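Cytochrome cL (Hyphomicrobium denitrificans, PDB 2D0W) carries electrons through a haem group in the periplasm and probably serves as the electron acceptor for methanol dehydrogenase in methanol oxidation. Local coordinates at residues E12-E17 with T94-A99. Residues are numbered along the deposited sequence; the frame is centred on the assembly and turned at random.
With HEM (protoporphyrin IX containing Fe), chain H.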
loop_
_atom_site.group_PDB
_atom_site.type_symbol
_atom_site.label_atom_id
_atom_site.label_comp_id
_atom_site.label_asym_id
_atom_site.label_seq_id
_atom_site.Cartn_x
_atom_site.Cartn_y
_atom_site.Cartn_z
ATOM N N GLU A 12 -11.793 -12.457 -11.328
ATOM C CA GLU A 12 -11.764 -13.789 -10.731
ATOM C C GLU A 12 -11.488 -13.658 -9.238
ATOM O O GLU A 12 -10.681 -12.832 -8.820
ATOM C CB GLU A 12 -10.714 -14.683 -11.377
ATOM C CG GLU A 12 -10.654 -16.066 -10.762
ATOM C CD GLU A 12 -9.752 -17.040 -11.502
ATOM O OE1 GLU A 12 -10.044 -18.246 -11.423
ATOM O OE2 GLU A 12 -8.750 -16.626 -12.144
ATOM N N ALA A 13 -12.196 -14.453 -8.445
ATOM C CA ALA A 13 -12.019 -14.471 -7.008
ATOM C C ALA A 13 -10.540 -14.707 -6.659
ATOM O O ALA A 13 -9.894 -15.629 -7.182
ATOM C CB ALA A 13 -12.903 -15.559 -6.383
ATOM N N LEU A 14 -10.013 -13.837 -5.804
ATOM C CA LEU A 14 -8.715 -14.057 -5.231
ATOM C C LEU A 14 -8.831 -15.015 -4.051
ATOM O O LEU A 14 -9.642 -14.785 -3.185
ATOM C CB LEU A 14 -8.152 -12.711 -4.779
ATOM C CG LEU A 14 -7.081 -12.045 -5.652
ATOM C CD1 LEU A 14 -7.139 -12.451 -7.119
ATOM C CD2 LEU A 14 -7.043 -10.530 -5.434
ATOM N N ASP A 15 -8.022 -16.074 -3.987
ATOM C CA ASP A 15 -8.107 -16.952 -2.805
ATOM C C ASP A 15 -7.126 -16.512 -1.730
ATOM O O ASP A 15 -6.069 -17.110 -1.544
ATOM C CB ASP A 15 -7.998 -18.449 -3.167
ATOM C CG ASP A 15 -8.024 -19.372 -1.945
ATOM O OD1 ASP A 15 -7.572 -20.505 -2.112
ATOM O OD2 ASP A 15 -8.490 -19.001 -0.845
ATOM N N VAL A 16 -7.502 -15.442 -1.036
ATOM C CA VAL A 16 -6.659 -14.814 -0.024
ATOM C C VAL A 16 -6.188 -15.806 1.056
ATOM O O VAL A 16 -5.005 -15.972 1.263
ATOM C CB VAL A 16 -7.336 -13.545 0.572
ATOM C CG1 VAL A 16 -6.485 -12.960 1.685
ATOM C CG2 VAL A 16 -7.590 -12.519 -0.521
ATOM N N GLU A 17 -7.117 -16.510 1.702
ATOM C CA GLU A 17 -6.721 -17.452 2.776
ATOM C C GLU A 17 -5.878 -18.620 2.282
ATOM O O GLU A 17 -5.039 -19.172 3.004
ATOM C CB GLU A 17 -7.955 -17.976 3.481
ATOM C CG GLU A 17 -9.120 -16.999 3.486
ATOM C CD GLU A 17 -9.252 -16.244 4.782
ATOM O OE1 GLU A 17 -9.645 -15.052 4.737
ATOM O OE2 GLU A 17 -8.977 -16.859 5.846
ATOM N N THR A 94 -4.807 -5.480 -6.569
ATOM C CA THR A 94 -3.808 -5.386 -7.657
ATOM C C THR A 94 -2.495 -6.025 -7.229
ATOM O O THR A 94 -1.937 -6.873 -7.942
ATOM C CB THR A 94 -3.629 -3.942 -8.091
ATOM O OG1 THR A 94 -4.892 -3.484 -8.566
ATOM C CG2 THR A 94 -2.556 -3.792 -9.195
ATOM N N ILE A 95 -2.027 -5.671 -6.031
ATOM C CA ILE A 95 -0.797 -6.258 -5.499
ATOM C C ILE A 95 -0.953 -7.740 -5.260
ATOM O O ILE A 95 -0.088 -8.496 -5.681
ATOM C CB ILE A 95 -0.269 -5.531 -4.236
ATOM C CG1 ILE A 95 -0.168 -4.043 -4.546
ATOM C CG2 ILE A 95 1.144 -6.085 -3.830
ATOM C CD1 ILE A 95 -0.157 -3.123 -3.291
ATOM N N PHE A 96 -2.064 -8.150 -4.632
ATOM C CA PHE A 96 -2.250 -9.541 -4.240
ATOM C C PHE A 96 -2.340 -10.430 -5.484
ATOM O O PHE A 96 -1.632 -11.424 -5.586
ATOM C CB PHE A 96 -3.527 -9.765 -3.375
ATOM C CG PHE A 96 -3.527 -11.068 -2.647
ATOM C CD1 PHE A 96 -3.773 -12.274 -3.313
ATOM C CD2 PHE A 96 -3.282 -11.116 -1.284
ATOM C CE1 PHE A 96 -3.754 -13.492 -2.608
ATOM C CE2 PHE A 96 -3.244 -12.305 -0.596
ATOM C CZ PHE A 96 -3.469 -13.496 -1.250
ATOM N N GLY A 97 -3.244 -10.069 -6.402
ATOM C CA GLY A 97 -3.551 -10.938 -7.536
ATOM C C GLY A 97 -2.812 -10.569 -8.793
ATOM O O GLY A 97 -2.799 -11.356 -9.717
ATOM N N GLY A 98 -2.184 -9.388 -8.831
ATOM C CA GLY A 98 -1.437 -8.920 -10.008
ATOM C C GLY A 98 -2.270 -8.189 -11.060
ATOM O O GLY A 98 -3.464 -7.941 -10.838
ATOM N N ALA A 99 -1.628 -7.831 -12.190
ATOM C CA ALA A 99 -2.320 -7.179 -13.313
ATOM C C ALA A 99 -1.942 -7.834 -14.663
ATOM O O ALA A 99 -1.909 -9.059 -14.755
ATOM C CB ALA A 99 -2.070 -5.655 -13.312
HETATM C CHA HEM H . 1.121 -2.249 -12.440
HETATM C CHB HEM H . 2.245 -2.231 -7.694
HETATM C CHC HEM H . 6.082 -5.154 -8.401
HETATM C CHD HEM H . 5.621 -4.126 -13.124
HETATM C C1A HEM H . 1.008 -2.028 -11.065
HETATM C C2A HEM H . -0.084 -1.397 -10.333
HETATM C C3A HEM H . 0.253 -1.376 -9.044
HETATM C C4A HEM H . 1.551 -2.015 -8.870
HETATM C CMA HEM H . -0.569 -0.775 -7.857
HETATM C CAA HEM H . -1.356 -0.790 -10.965
HETATM C CBA HEM H . -0.995 0.656 -11.346
HETATM C CGA HEM H . -2.201 1.452 -11.829
HETATM O O1A HEM H . -3.358 1.022 -11.602
HETATM O O2A HEM H . -1.984 2.519 -12.452
HETATM C C1B HEM H . 3.348 -3.061 -7.457
HETATM C C2B HEM H . 4.006 -3.419 -6.195
HETATM C C3B HEM H . 4.931 -4.228 -6.388
HETATM C C4B HEM H . 5.093 -4.453 -7.791
HETATM C CMB HEM H . 3.568 -2.775 -4.880
HETATM C CAB HEM H . 5.612 -5.090 -5.314
HETATM C CBB HEM H . 4.915 -5.808 -4.489
HETATM C C1C HEM H . 6.317 -5.116 -9.759
HETATM C C2C HEM H . 7.320 -5.900 -10.508
HETATM C C3C HEM H . 7.221 -5.567 -11.781
HETATM C C4C HEM H . 6.070 -4.664 -11.939
HETATM C CMC HEM H . 8.536 -6.473 -9.798
HETATM C CAC HEM H . 8.210 -5.801 -12.968
HETATM C CBC HEM H . 8.706 -7.003 -13.086
HETATM C C1D HEM H . 4.369 -3.628 -13.425
HETATM C C2D HEM H . 3.818 -3.431 -14.753
HETATM C C3D HEM H . 2.420 -2.860 -14.545
HETATM C C4D HEM H . 2.249 -2.733 -13.111
HETATM C CMD HEM H . 4.522 -3.754 -16.107
HETATM C CAD HEM H . 1.339 -2.472 -15.617
HETATM C CBD HEM H . 0.366 -3.653 -15.547
HETATM C CGD HEM H . -0.972 -3.378 -16.186
HETATM O O1D HEM H . -1.874 -4.233 -16.119
HETATM O O2D HEM H . -1.135 -2.282 -16.741
HETATM N NA HEM H . 1.972 -2.365 -10.134
HETATM N NB HEM H . 4.137 -3.692 -8.395
HETATM N NC HEM H . 5.541 -4.415 -10.669
HETATM N ND HEM H . 3.423 -3.182 -12.507
HETATM FE FE HEM H . 3.719 -3.492 -10.397
#
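T94 opens the last turn of helix 88-97 on its haem-facing side: its CG2, anti to the backbone N, lies 3.6 Å from HEM C2A, while OG1 is hydrogen-bonded to T8, N85 and the G90 carbonyl. I95 also faces the haem, CG2 packing on the CBB carbon of the cofactor. F96 turns the other way, toward the N-terminal segment, its CG anti to the backbone N (chi1 -163°). V16, at the start of helix 16-19, sets CG2 over the centre of one ring face, 4.2 Å above the plane, and brings its CA to 3.7 Å from F96 CZ. L14 runs past the phenyl ring in the opposite direction, with CG 4.1 Å from F96 CD1. At G97 the L14 isobutyl group lies directly on backbone, L14 CD1 being 3.9 Å from G97 CA; a side chain there would collide with that methyl. An alanine in place of L14 would probably loosen this contact, since the branch that reaches both F96 and G97 would be gone. G98, just past the helix end and with positive phi, leads to A99, whose CB sits 3.2 Å from the haem propionate oxygen O1D. Between the two segments the side-chain contacts are apolar, with no polar bond joining them, so L14 and V16 are held against F96 and G97 by packing and dispersion, while a polar tie from the N-terminal arm to this helix lies at T8 and T94.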